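Local coordinates for oxidoreductase, short chain dehydrogenase/reductase family protein (Bifidobacterium adolescentis L2-32, PDB 6OW4) that acts as an NADH-dependent 20beta-hydroxysteroid dehydrogenase of the short-chain dehydrogenase/reductase family, interconverting 20-keto and 20beta-hydroxy steroids, at the interface of chains A and B and the interface of chains A and C. Numbering follows the deposited sequence. Chains: chain A/B/C, Oxidoreductase, short chain dehydrogenase/reductase family protein.

Contact 1: the interface of chains A and B. Residues chain A 186-187, 292-294; chain B 186-187, 292-294.
Backbone hydrogen bonds, amide-oxygen contacts and apolar packing join the C-terminal tails of two copies to the 186-187 loops of their partners, in a two-fold arrangement that hides 202 Å² here. The amide A:Ala187 N gives its hydrogen to the carbonyl B:Val293 O at 2.7 Å, approaching nearly along the C=O axis (164°). The twin from B:Ala187 N to A:Val293 O is weak, at 3.1 Å, so the symmetry is not exact.

The polar side-chain contacts come from the asparagines. In A:Asn186, CG is anti to the carbonyl carbon (chi1 -60°), which carries the amide towards the partner's tail. Its OD1 lies 3.1 Å from B:Phe294 O at the chain terminus, and B:Asn186 OD1 is equally 3.1 Å from the carbonyl A:Ser292 O. As modelled, both pairs set acceptor against acceptor and are clashes; an amide turned end for end would present ND2 instead, which could donate. An alanine at A:Asn186 would remove the ND2 that a turned side chain could offer to B:Phe294 O, and would probably loosen the loop against the B tail.

Among apolar contacts, A:Val293 CG1, anti to its backbone N (chi1 175°), meets B:Ala187 CB at 3.7 Å; B:Val293 is turned otherwise, its CG2 over the ring of B:Phe294 in its own chain. At a ring edge, A:Phe294 CD1 lies 3.2 Å from the carbonyl B:Ala187 O, which is in the ring plane.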
# COMPACT_ATOMS: atom_id res chain seq x y z
N ASN A 186 -3.11 0.07 9.22
CA ASN A 186 -2.10 0.38 10.26
C ASN A 186 -2.65 0.01 11.64
O ASN A 186 -3.89 0.04 11.80
CB ASN A 186 -1.72 1.86 10.24
CG ASN A 186 -1.14 2.31 8.91
OD1 ASN A 186 0.02 2.04 8.61
ND2 ASN A 186 -1.94 3.02 8.12
N ALA A 187 -1.78 -0.32 12.59
CA ALA A 187 -2.11 -0.48 14.03
C ALA A 187 -2.12 0.91 14.67
O ALA A 187 -1.09 1.60 14.61
CB ALA A 187 -1.11 -1.39 14.69
N SER A 292 -3.01 8.34 7.79
CA SER A 292 -2.27 7.31 7.00
C SER A 292 -0.94 7.86 6.49
O SER A 292 -0.03 7.04 6.23
CB SER A 292 -3.11 6.78 5.86
OG SER A 292 -3.14 7.70 4.77
N VAL A 293 -0.84 9.19 6.32
CA VAL A 293 0.40 9.89 5.87
C VAL A 293 1.57 9.43 6.75
O VAL A 293 2.60 9.03 6.19
CB VAL A 293 0.25 11.43 5.91
CG1 VAL A 293 1.56 12.12 5.58
CG2 VAL A 293 -0.86 11.92 4.99
N PHE A 294 1.39 9.47 8.08
CA PHE A 294 2.38 8.98 9.08
C PHE A 294 2.35 7.44 9.11
O PHE A 294 1.30 6.80 9.05
CB PHE A 294 2.08 9.56 10.47
CG PHE A 294 2.21 11.06 10.58
CD1 PHE A 294 3.35 11.71 10.14
CD2 PHE A 294 1.20 11.81 11.16
CE1 PHE A 294 3.47 13.09 10.25
CE2 PHE A 294 1.33 13.19 11.28
CZ PHE A 294 2.46 13.83 10.83
N ASN B 186 5.78 6.84 3.73
CA ASN B 186 5.15 7.68 4.79
C ASN B 186 6.04 8.89 5.07
O ASN B 186 7.27 8.74 5.03
CB ASN B 186 4.95 6.89 6.09
CG ASN B 186 4.00 5.72 5.93
OD1 ASN B 186 2.83 5.82 6.31
ND2 ASN B 186 4.48 4.63 5.38
N ALA B 187 5.43 10.05 5.35
CA ALA B 187 6.11 11.25 5.88
C ALA B 187 6.55 10.96 7.32
O ALA B 187 5.66 10.76 8.17
CB ALA B 187 5.20 12.45 5.81
N SER B 292 6.48 0.88 9.88
CA SER B 292 5.40 0.87 8.85
C SER B 292 4.05 0.46 9.46
O SER B 292 3.02 0.78 8.84
CB SER B 292 5.76 -0.04 7.69
OG SER B 292 5.50 -1.40 8.00
N VAL B 293 4.06 -0.21 10.61
CA VAL B 293 2.82 -0.74 11.28
C VAL B 293 1.98 0.43 11.79
O VAL B 293 0.74 0.28 11.83
CB VAL B 293 3.14 -1.74 12.41
CG1 VAL B 293 4.05 -2.87 11.92
CG2 VAL B 293 3.72 -1.07 13.64
N PHE B 294 2.60 1.56 12.17
CA PHE B 294 1.92 2.78 12.68
C PHE B 294 1.58 3.71 11.51
O PHE B 294 2.02 3.51 10.38
CB PHE B 294 2.78 3.49 13.73
CG PHE B 294 2.99 2.70 15.01
CD1 PHE B 294 1.91 2.19 15.71
CD2 PHE B 294 4.26 2.49 15.51
CE1 PHE B 294 2.11 1.47 16.89
CE2 PHE B 294 4.46 1.77 16.68
CZ PHE B 294 3.38 1.27 17.37

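Contact 2: the interface of chains A and C. Residues chain A 37, 264, 267-268, 271, 285; chain C 37, 268, 271, 276, 280, 285.
Helix 262-273 and its twin meet across the two-fold axis, with strand 284-287 beside them, an arrangement that resembles the P-axis interface of classical short-chain dehydrogenases. At its centre the rings of A:Phe271 and C:Phe271 stack, with centroids 4.4 Å apart and planes 6° apart. Each CG is anti to its backbone N (chi1 172° in A:Phe271), and the side chains cross at about a right angle while the rings overlap towards their rims. Each ring also presents an edge to a partner threonine: C:Phe271 CZ lies 3.8 Å from the hydroxyl A:Thr268 OG1, which sits in the ring plane. A:Thr268 OG1 donates a hydrogen bond within its own helix to A:Glu264 O at 3.0 Å.

On one flank, A:Ser267 OG, in the crowded position between backbone N and carbonyl carbon (chi1 52°), donates to a lone pair of C:Ala276 O at 2.5 Å. A water bridges that same carbonyl oxygen to A:Glu264 O. On the same flank the two Phe37 side chains reach tip to tip, C:Ala276 CB lying over the other face of the C:Phe37 ring; on the opposite flank A:Ile285 CD1 and C:Ile285 CD1 approach to 4.3 Å. The stack thus sits between the 3-10 helices 33-37 and strands 284-287 of both subunits.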
# COMPACT_ATOMS: atom_id res chain seq x y z
N PHE A 37 -24.86 13.06 -8.27
CA PHE A 37 -24.92 12.88 -6.79
C PHE A 37 -26.36 12.59 -6.35
O PHE A 37 -26.57 12.31 -5.15
CB PHE A 37 -24.34 14.10 -6.08
CG PHE A 37 -22.88 14.35 -6.38
CD1 PHE A 37 -21.90 13.66 -5.69
CD2 PHE A 37 -22.50 15.25 -7.36
CE1 PHE A 37 -20.55 13.88 -5.97
CE2 PHE A 37 -21.16 15.47 -7.64
CZ PHE A 37 -20.19 14.78 -6.95
N GLU A 264 -19.15 13.76 7.46
CA GLU A 264 -17.92 13.66 6.63
C GLU A 264 -17.76 12.23 6.08
O GLU A 264 -17.17 12.08 5.00
CB GLU A 264 -16.70 14.11 7.44
CG GLU A 264 -16.78 15.57 7.84
CD GLU A 264 -15.60 16.08 8.65
OE1 GLU A 264 -15.29 15.46 9.69
OE2 GLU A 264 -14.99 17.08 8.24
N SER A 267 -21.08 12.02 3.42
CA SER A 267 -20.79 12.64 2.10
C SER A 267 -19.99 11.66 1.22
O SER A 267 -20.24 11.64 0.00
CB SER A 267 -20.07 13.96 2.25
OG SER A 267 -18.93 13.83 3.08
N THR A 268 -19.09 10.88 1.83
CA THR A 268 -18.23 9.89 1.13
C THR A 268 -19.07 8.69 0.68
O THR A 268 -18.81 8.17 -0.42
CB THR A 268 -17.05 9.43 2.00
OG1 THR A 268 -16.39 10.58 2.55
CG2 THR A 268 -16.04 8.61 1.22
N PHE A 271 -21.07 9.70 -2.38
CA PHE A 271 -20.16 9.71 -3.55
C PHE A 271 -20.06 8.30 -4.14
O PHE A 271 -20.32 8.15 -5.35
CB PHE A 271 -18.78 10.26 -3.17
CG PHE A 271 -17.75 10.14 -4.26
CD1 PHE A 271 -17.90 10.83 -5.45
CD2 PHE A 271 -16.64 9.32 -4.10
CE1 PHE A 271 -16.95 10.70 -6.46
CE2 PHE A 271 -15.70 9.19 -5.11
CZ PHE A 271 -15.86 9.89 -6.29
N ILE A 285 -11.39 4.37 -0.01
CA ILE A 285 -11.28 5.83 0.28
C ILE A 285 -11.04 6.01 1.78
O ILE A 285 -11.98 5.78 2.57
CB ILE A 285 -12.52 6.60 -0.22
CG1 ILE A 285 -12.66 6.48 -1.74
CG2 ILE A 285 -12.48 8.05 0.24
CD1 ILE A 285 -13.89 7.15 -2.31
N PHE C 37 -21.33 19.76 -1.84
CA PHE C 37 -20.78 19.58 -3.21
C PHE C 37 -20.76 20.92 -3.96
O PHE C 37 -20.14 20.99 -5.04
CB PHE C 37 -21.58 18.50 -3.96
CG PHE C 37 -21.50 17.14 -3.31
CD1 PHE C 37 -22.43 16.76 -2.36
CD2 PHE C 37 -20.49 16.25 -3.63
CE1 PHE C 37 -22.35 15.52 -1.75
CE2 PHE C 37 -20.42 15.01 -3.03
CZ PHE C 37 -21.35 14.64 -2.09
N THR C 268 -15.08 13.14 -9.52
CA THR C 268 -14.08 12.79 -8.48
C THR C 268 -13.34 14.06 -8.03
O THR C 268 -13.10 14.20 -6.82
CB THR C 268 -13.10 11.72 -8.97
OG1 THR C 268 -13.85 10.65 -9.55
CG2 THR C 268 -12.22 11.18 -7.86
N PHE C 271 -15.65 16.23 -5.84
CA PHE C 271 -15.70 15.58 -4.51
C PHE C 271 -14.52 16.08 -3.66
O PHE C 271 -14.75 16.52 -2.51
CB PHE C 271 -15.70 14.06 -4.62
CG PHE C 271 -15.63 13.35 -3.29
CD1 PHE C 271 -16.67 13.44 -2.38
CD2 PHE C 271 -14.51 12.61 -2.93
CE1 PHE C 271 -16.61 12.81 -1.16
CE2 PHE C 271 -14.45 11.97 -1.70
CZ PHE C 271 -15.50 12.07 -0.82
N ALA C 276 -17.53 18.02 0.66
CA ALA C 276 -17.90 16.58 0.64
C ALA C 276 -16.72 15.73 1.16
O ALA C 276 -16.98 14.64 1.70
CB ALA C 276 -18.30 16.17 -0.75
N VAL C 280 -10.99 14.26 4.24
CA VAL C 280 -10.16 13.46 3.29
C VAL C 280 -8.93 14.29 2.92
O VAL C 280 -9.10 15.34 2.27
CB VAL C 280 -10.97 13.06 2.04
CG1 VAL C 280 -10.15 12.21 1.08
CG2 VAL C 280 -12.27 12.36 2.41
N ILE C 285 -7.41 8.48 -4.78
CA ILE C 285 -8.68 7.87 -5.27
C ILE C 285 -8.43 7.30 -6.66
O ILE C 285 -8.25 8.10 -7.61
CB ILE C 285 -9.84 8.89 -5.25
CG1 ILE C 285 -10.12 9.38 -3.82
CG2 ILE C 285 -11.08 8.30 -5.90
CD1 ILE C 285 -11.32 10.29 -3.70
O HOH W 1 -15.08 14.04 4.23

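Contact 3: the interface of chains A and C. Residues chain A 232, 254, 256, 258-260, 264, 286-290; chain C 224, 278-281.
C:Tyr279, which hides 157 Å², is inserted between loops of chain A, with A:Met256 (63 Å²) and C:Ser278 (41 Å²) beside it. With CG anti to its backbone N (chi1 -156°), the tyrosine lays one ring face on A:Gly260, whose CA stands 3.4 Å above the ring centroid in a CH-pi contact. A:Gly289 N lies over the rim of the opposite face, so glycines flank both sides. At the tip, the phenol OH of C:Tyr279 donates to a lone pair of A:Arg258 O at 2.7 Å and also meets a water bound to A:Tyr232 N and A:Asp288 O. C:Tyr279 O accepts a hydrogen bond from A:Gly289 N at 3.1 Å, the donor standing above the carbonyl plane. A phenylalanine at C:Tyr279 would lack the hydroxyl that binds A:Arg258 O and the water, and would probably weaken the hold on chain A.

Next to the ring, A:Arg258 grips the A:Glu264 carboxylate end-on, NH1 and NH2 donating to the syn lone pairs of OE1 and OE2; the NH2-to-OE2 salt bridge is 2.6 Å. C:Ser278 OG donates to the anti lone pair of A:Glu264 OE2, also at 2.6 Å, so OE2 accepts from both. A:Met256 CE packs tightly, tip to tip, on C:Thr281 CG2 at 3.4 Å. The aromatic insertion and polar grip probably fix the register of the two subunits.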
# COMPACT_ATOMS: atom_id res chain seq x y z
N TYR A 232 -10.36 8.39 12.96
CA TYR A 232 -11.09 8.68 14.22
C TYR A 232 -12.29 9.56 13.88
O TYR A 232 -12.09 10.73 13.49
CB TYR A 232 -10.15 9.34 15.23
CG TYR A 232 -9.07 8.43 15.76
CD1 TYR A 232 -9.38 7.36 16.58
CD2 TYR A 232 -7.73 8.64 15.44
CE1 TYR A 232 -8.40 6.51 17.07
CE2 TYR A 232 -6.74 7.80 15.93
CZ TYR A 232 -7.07 6.74 16.75
OH TYR A 232 -6.11 5.91 17.24
N VAL A 254 -2.68 12.60 13.88
CA VAL A 254 -3.72 13.06 12.92
C VAL A 254 -3.42 14.52 12.55
O VAL A 254 -3.66 15.42 13.35
CB VAL A 254 -5.14 12.90 13.49
CG1 VAL A 254 -6.21 13.30 12.48
CG2 VAL A 254 -5.39 11.49 13.99
N MET A 256 -4.89 16.92 10.90
CA MET A 256 -6.01 17.88 11.06
C MET A 256 -6.26 18.15 12.55
O MET A 256 -6.90 19.18 12.85
CB MET A 256 -7.30 17.35 10.42
CG MET A 256 -7.23 17.31 8.90
SD MET A 256 -8.86 17.29 8.14
CE MET A 256 -8.43 16.97 6.43
N ARG A 258 -8.12 16.76 14.86
CA ARG A 258 -9.55 16.71 15.26
C ARG A 258 -10.13 15.37 14.81
O ARG A 258 -9.63 14.83 13.80
CB ARG A 258 -10.32 17.89 14.66
CG ARG A 258 -10.51 17.84 13.15
CD ARG A 258 -11.51 18.88 12.70
NE ARG A 258 -11.83 18.83 11.28
CZ ARG A 258 -12.70 17.99 10.72
NH1 ARG A 258 -13.35 17.09 11.43
NH2 ARG A 258 -12.91 18.06 9.41
N PHE A 259 -11.12 14.86 15.54
CA PHE A 259 -11.98 13.74 15.09
C PHE A 259 -12.75 14.20 13.85
O PHE A 259 -13.06 15.40 13.73
CB PHE A 259 -12.94 13.29 16.20
CG PHE A 259 -12.34 12.44 17.28
CD1 PHE A 259 -11.53 13.00 18.27
CD2 PHE A 259 -12.60 11.08 17.35
CE1 PHE A 259 -10.98 12.21 19.27
CE2 PHE A 259 -12.06 10.30 18.35
CZ PHE A 259 -11.25 10.86 19.31
N GLY A 260 -13.02 13.27 12.94
CA GLY A 260 -14.01 13.45 11.86
C GLY A 260 -15.41 13.42 12.44
O GLY A 260 -15.56 12.99 13.60
N GLU A 264 -19.15 13.76 7.46
CA GLU A 264 -17.92 13.66 6.63
C GLU A 264 -17.76 12.23 6.08
O GLU A 264 -17.17 12.08 5.00
CB GLU A 264 -16.70 14.11 7.44
CG GLU A 264 -16.78 15.57 7.84
CD GLU A 264 -15.60 16.08 8.65
OE1 GLU A 264 -15.29 15.46 9.69
OE2 GLU A 264 -14.99 17.08 8.24
N ARG A 286 -9.81 6.37 2.16
CA ARG A 286 -9.42 6.69 3.56
C ARG A 286 -9.98 8.07 3.91
O ARG A 286 -9.79 9.01 3.12
CB ARG A 286 -7.90 6.67 3.75
CG ARG A 286 -7.24 5.38 3.28
CD ARG A 286 -5.90 5.13 3.95
NE ARG A 286 -5.06 4.24 3.16
CZ ARG A 286 -4.00 3.57 3.62
NH1 ARG A 286 -3.62 3.67 4.88
NH2 ARG A 286 -3.32 2.79 2.80
N VAL A 287 -10.68 8.16 5.05
CA VAL A 287 -11.30 9.40 5.59
C VAL A 287 -10.82 9.54 7.03
O VAL A 287 -11.59 9.22 7.96
CB VAL A 287 -12.84 9.33 5.47
CG1 VAL A 287 -13.50 10.66 5.79
CG2 VAL A 287 -13.27 8.84 4.09
N ASP A 288 -9.55 9.95 7.21
CA ASP A 288 -8.82 9.83 8.50
C ASP A 288 -8.10 11.13 8.87
O ASP A 288 -7.31 11.10 9.83
CB ASP A 288 -7.84 8.65 8.45
CG ASP A 288 -6.82 8.72 7.32
OD1 ASP A 288 -6.65 9.82 6.74
OD2 ASP A 288 -6.20 7.68 7.03
N GLY A 289 -8.37 12.23 8.16
CA GLY A 289 -7.74 13.55 8.42
C GLY A 289 -6.23 13.51 8.25
O GLY A 289 -5.54 14.27 8.96
N GLY A 290 -5.74 12.65 7.35
CA GLY A 290 -4.31 12.55 6.98
C GLY A 290 -3.53 11.63 7.90
O GLY A 290 -2.29 11.68 7.85
N ARG C 224 -5.95 20.87 2.41
CA ARG C 224 -6.03 19.42 2.14
C ARG C 224 -5.30 19.13 0.82
O ARG C 224 -5.36 19.98 -0.09
CB ARG C 224 -7.50 18.97 2.08
CG ARG C 224 -8.25 19.14 3.39
CD ARG C 224 -9.76 19.08 3.21
NE ARG C 224 -10.11 18.17 2.13
CZ ARG C 224 -10.84 18.46 1.05
NH1 ARG C 224 -11.38 19.65 0.89
NH2 ARG C 224 -11.04 17.52 0.15
N SER C 278 -14.15 16.94 3.32
CA SER C 278 -13.56 17.85 4.33
C SER C 278 -12.64 17.10 5.31
O SER C 278 -11.77 17.77 5.90
CB SER C 278 -14.62 18.63 5.07
OG SER C 278 -15.45 17.77 5.83
N TYR C 279 -12.83 15.78 5.51
CA TYR C 279 -11.96 14.95 6.38
C TYR C 279 -11.10 13.99 5.54
O TYR C 279 -10.51 13.04 6.11
CB TYR C 279 -12.80 14.19 7.42
CG TYR C 279 -12.03 13.79 8.66
CD1 TYR C 279 -11.40 14.75 9.45
CD2 TYR C 279 -11.93 12.47 9.04
CE1 TYR C 279 -10.69 14.40 10.58
CE2 TYR C 279 -11.22 12.10 10.18
CZ TYR C 279 -10.59 13.07 10.95
OH TYR C 279 -9.90 12.71 12.07
N VAL C 280 -10.99 14.26 4.24
CA VAL C 280 -10.16 13.46 3.29
C VAL C 280 -8.93 14.29 2.92
O VAL C 280 -9.10 15.34 2.27
CB VAL C 280 -10.97 13.06 2.04
CG1 VAL C 280 -10.15 12.21 1.08
CG2 VAL C 280 -12.27 12.36 2.41
N THR C 281 -7.75 13.83 3.33
CA THR C 281 -6.44 14.46 3.00
C THR C 281 -5.34 13.39 3.04
O THR C 281 -5.47 12.43 3.83
CB THR C 281 -6.14 15.64 3.93
OG1 THR C 281 -5.07 16.39 3.35
CG2 THR C 281 -5.78 15.22 5.34
O HOH W 2 -15.08 14.04 4.23
O HOH W 3 -4.59 9.86 4.84
O HOH W 4 -8.50 10.29 12.02

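Contact 4: the interface of chains A and C. Residues chain A 26-29, 31; chain C 59, 63, 86-87, 90-91.
The 3-10 turn 25-27 of chain A lies against helices 52-63 and 77-91 of chain C, and its backbone turns extended beyond it at A:Asp28 (psi 119°). A:Trp26 holds CG in the crowded position between backbone N and carbonyl carbon (chi1 61°), which turns one indole face towards the partner. C:Ala59 CB sits over the five-membered ring, 3.5 Å from its centroid, in a CH-pi contact, and C:Met87 CE meets the same face further out, 3.8 Å from A:Trp26 CZ2.

C:Arg90 crosses the indole at about a right angle, its guanidinium plane turned 89° to the ring, and its CD touches A:Trp26 CE3 at 3.8 Å. One guanidinium face rests on A:Lys27 CA. The carbonyl A:Lys27 O is 2.9 Å from C:Arg90 NH2, but the N-H groups point elsewhere, so the attraction is likely to be electrostatic. C:Asp86 serves both cations: A:Lys27 NZ reaches OD2 at 3.0 Å from above the carboxylate plane, and C:Arg90 NE donates to OD1 at 3.0 Å, which steadies the guanidinium. This shared carboxylate probably offsets the like charges of lysine and arginine, so that the N-terminal segment of A can dock on the surface of C.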
# COMPACT_ATOMS: atom_id res chain seq x y z
N TRP A 26 -20.62 18.46 -20.61
CA TRP A 26 -20.95 19.81 -20.08
C TRP A 26 -21.45 20.74 -21.20
O TRP A 26 -22.13 21.73 -20.87
CB TRP A 26 -19.76 20.42 -19.33
CG TRP A 26 -18.53 20.62 -20.16
CD1 TRP A 26 -17.53 19.72 -20.37
CD2 TRP A 26 -18.15 21.81 -20.88
NE1 TRP A 26 -16.56 20.26 -21.18
CE2 TRP A 26 -16.92 21.54 -21.50
CE3 TRP A 26 -18.73 23.08 -21.05
CZ2 TRP A 26 -16.25 22.48 -22.29
CZ3 TRP A 26 -18.08 24.01 -21.83
CH2 TRP A 26 -16.86 23.71 -22.44
N LYS A 27 -21.12 20.43 -22.46
CA LYS A 27 -21.57 21.22 -23.65
C LYS A 27 -23.06 20.99 -23.91
O LYS A 27 -23.65 21.80 -24.66
CB LYS A 27 -20.72 20.86 -24.88
CG LYS A 27 -19.31 21.44 -24.87
CD LYS A 27 -18.97 22.26 -26.11
CE LYS A 27 -19.85 23.49 -26.24
NZ LYS A 27 -19.35 24.42 -27.29
N ASP A 28 -23.66 19.95 -23.32
CA ASP A 28 -25.13 19.72 -23.27
C ASP A 28 -25.71 20.57 -22.13
O ASP A 28 -25.33 20.34 -20.97
CB ASP A 28 -25.46 18.24 -23.09
CG ASP A 28 -26.95 17.92 -23.04
OD1 ASP A 28 -27.76 18.84 -23.27
OD2 ASP A 28 -27.28 16.75 -22.78
N SER A 29 -26.61 21.51 -22.46
CA SER A 29 -27.18 22.51 -21.51
C SER A 29 -28.12 21.83 -20.51
O SER A 29 -28.28 22.38 -19.40
CB SER A 29 -27.89 23.62 -22.26
OG SER A 29 -29.12 23.17 -22.79
N TYR A 31 -27.59 18.82 -19.28
CA TYR A 31 -26.70 18.00 -18.41
C TYR A 31 -26.19 18.86 -17.25
O TYR A 31 -26.02 20.08 -17.44
CB TYR A 31 -25.55 17.40 -19.23
CG TYR A 31 -24.41 16.84 -18.42
CD1 TYR A 31 -24.42 15.53 -17.97
CD2 TYR A 31 -23.30 17.62 -18.12
CE1 TYR A 31 -23.37 15.01 -17.23
CE2 TYR A 31 -22.24 17.12 -17.39
CZ TYR A 31 -22.27 15.81 -16.94
OH TYR A 31 -21.23 15.30 -16.22
N ALA C 59 -15.10 22.69 -16.02
CA ALA C 59 -16.54 22.81 -16.37
C ALA C 59 -17.41 22.36 -15.19
O ALA C 59 -18.43 23.02 -14.92
CB ALA C 59 -16.84 22.01 -17.62
N GLN C 63 -19.69 24.82 -12.84
CA GLN C 63 -21.13 24.44 -12.73
C GLN C 63 -21.52 24.29 -11.26
O GLN C 63 -22.70 24.56 -10.95
CB GLN C 63 -21.42 23.15 -13.50
CG GLN C 63 -22.90 22.79 -13.52
CD GLN C 63 -23.25 21.86 -14.65
OE1 GLN C 63 -22.51 20.94 -14.98
NE2 GLN C 63 -24.41 22.09 -15.25
N ASP C 86 -16.82 30.17 -23.18
CA ASP C 86 -17.90 29.16 -23.28
C ASP C 86 -18.45 28.87 -21.87
O ASP C 86 -19.67 29.03 -21.68
CB ASP C 86 -17.41 27.88 -23.97
CG ASP C 86 -18.51 26.91 -24.38
OD1 ASP C 86 -19.69 27.19 -24.08
OD2 ASP C 86 -18.17 25.88 -24.99
N MET C 87 -17.59 28.47 -20.94
CA MET C 87 -17.96 28.05 -19.56
C MET C 87 -18.55 29.23 -18.78
O MET C 87 -19.44 28.98 -17.94
CB MET C 87 -16.75 27.49 -18.80
CG MET C 87 -16.27 26.15 -19.33
SD MET C 87 -14.83 25.52 -18.43
CE MET C 87 -14.21 24.32 -19.60
N ARG C 90 -22.19 29.69 -19.84
CA ARG C 90 -22.97 28.48 -19.46
C ARG C 90 -23.32 28.51 -17.97
O ARG C 90 -24.51 28.36 -17.65
CB ARG C 90 -22.19 27.20 -19.80
CG ARG C 90 -22.27 26.82 -21.27
CD ARG C 90 -21.56 25.53 -21.60
NE ARG C 90 -21.67 25.26 -23.03
CZ ARG C 90 -22.70 24.65 -23.62
NH1 ARG C 90 -23.72 24.21 -22.91
NH2 ARG C 90 -22.69 24.48 -24.93
N PHE C 91 -22.32 28.68 -17.10
CA PHE C 91 -22.43 28.47 -15.63
C PHE C 91 -22.49 29.81 -14.88
O PHE C 91 -22.67 29.78 -13.65
CB PHE C 91 -21.28 27.58 -15.16
CG PHE C 91 -21.12 26.32 -15.99
CD1 PHE C 91 -22.20 25.50 -16.26
CD2 PHE C 91 -19.88 25.97 -16.51
CE1 PHE C 91 -22.06 24.35 -17.02
CE2 PHE C 91 -19.74 24.82 -17.27
CZ PHE C 91 -20.82 24.01 -17.52

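Contacts 2, 3 and 4 all lie in the A-C interface, whereas contact 1 joins A to B. Contacts 2 and 3 are neighbours, their C-alpha centres about 12 Å apart, and they share A:Glu264 and C:Val280 as well as helix 262-273 and strand 284-287. Contact 4 is peripheral, about 22 Å from contact 2 and 32 Å from contact 3. Contact 1 lies about 14 Å from contact 3, since strand 284-287 leads into the C-terminal tail, but 42 Å from contact 4. The deposited assembly has four copies, so chain A can hold two partners at once, consistent with a tetramer.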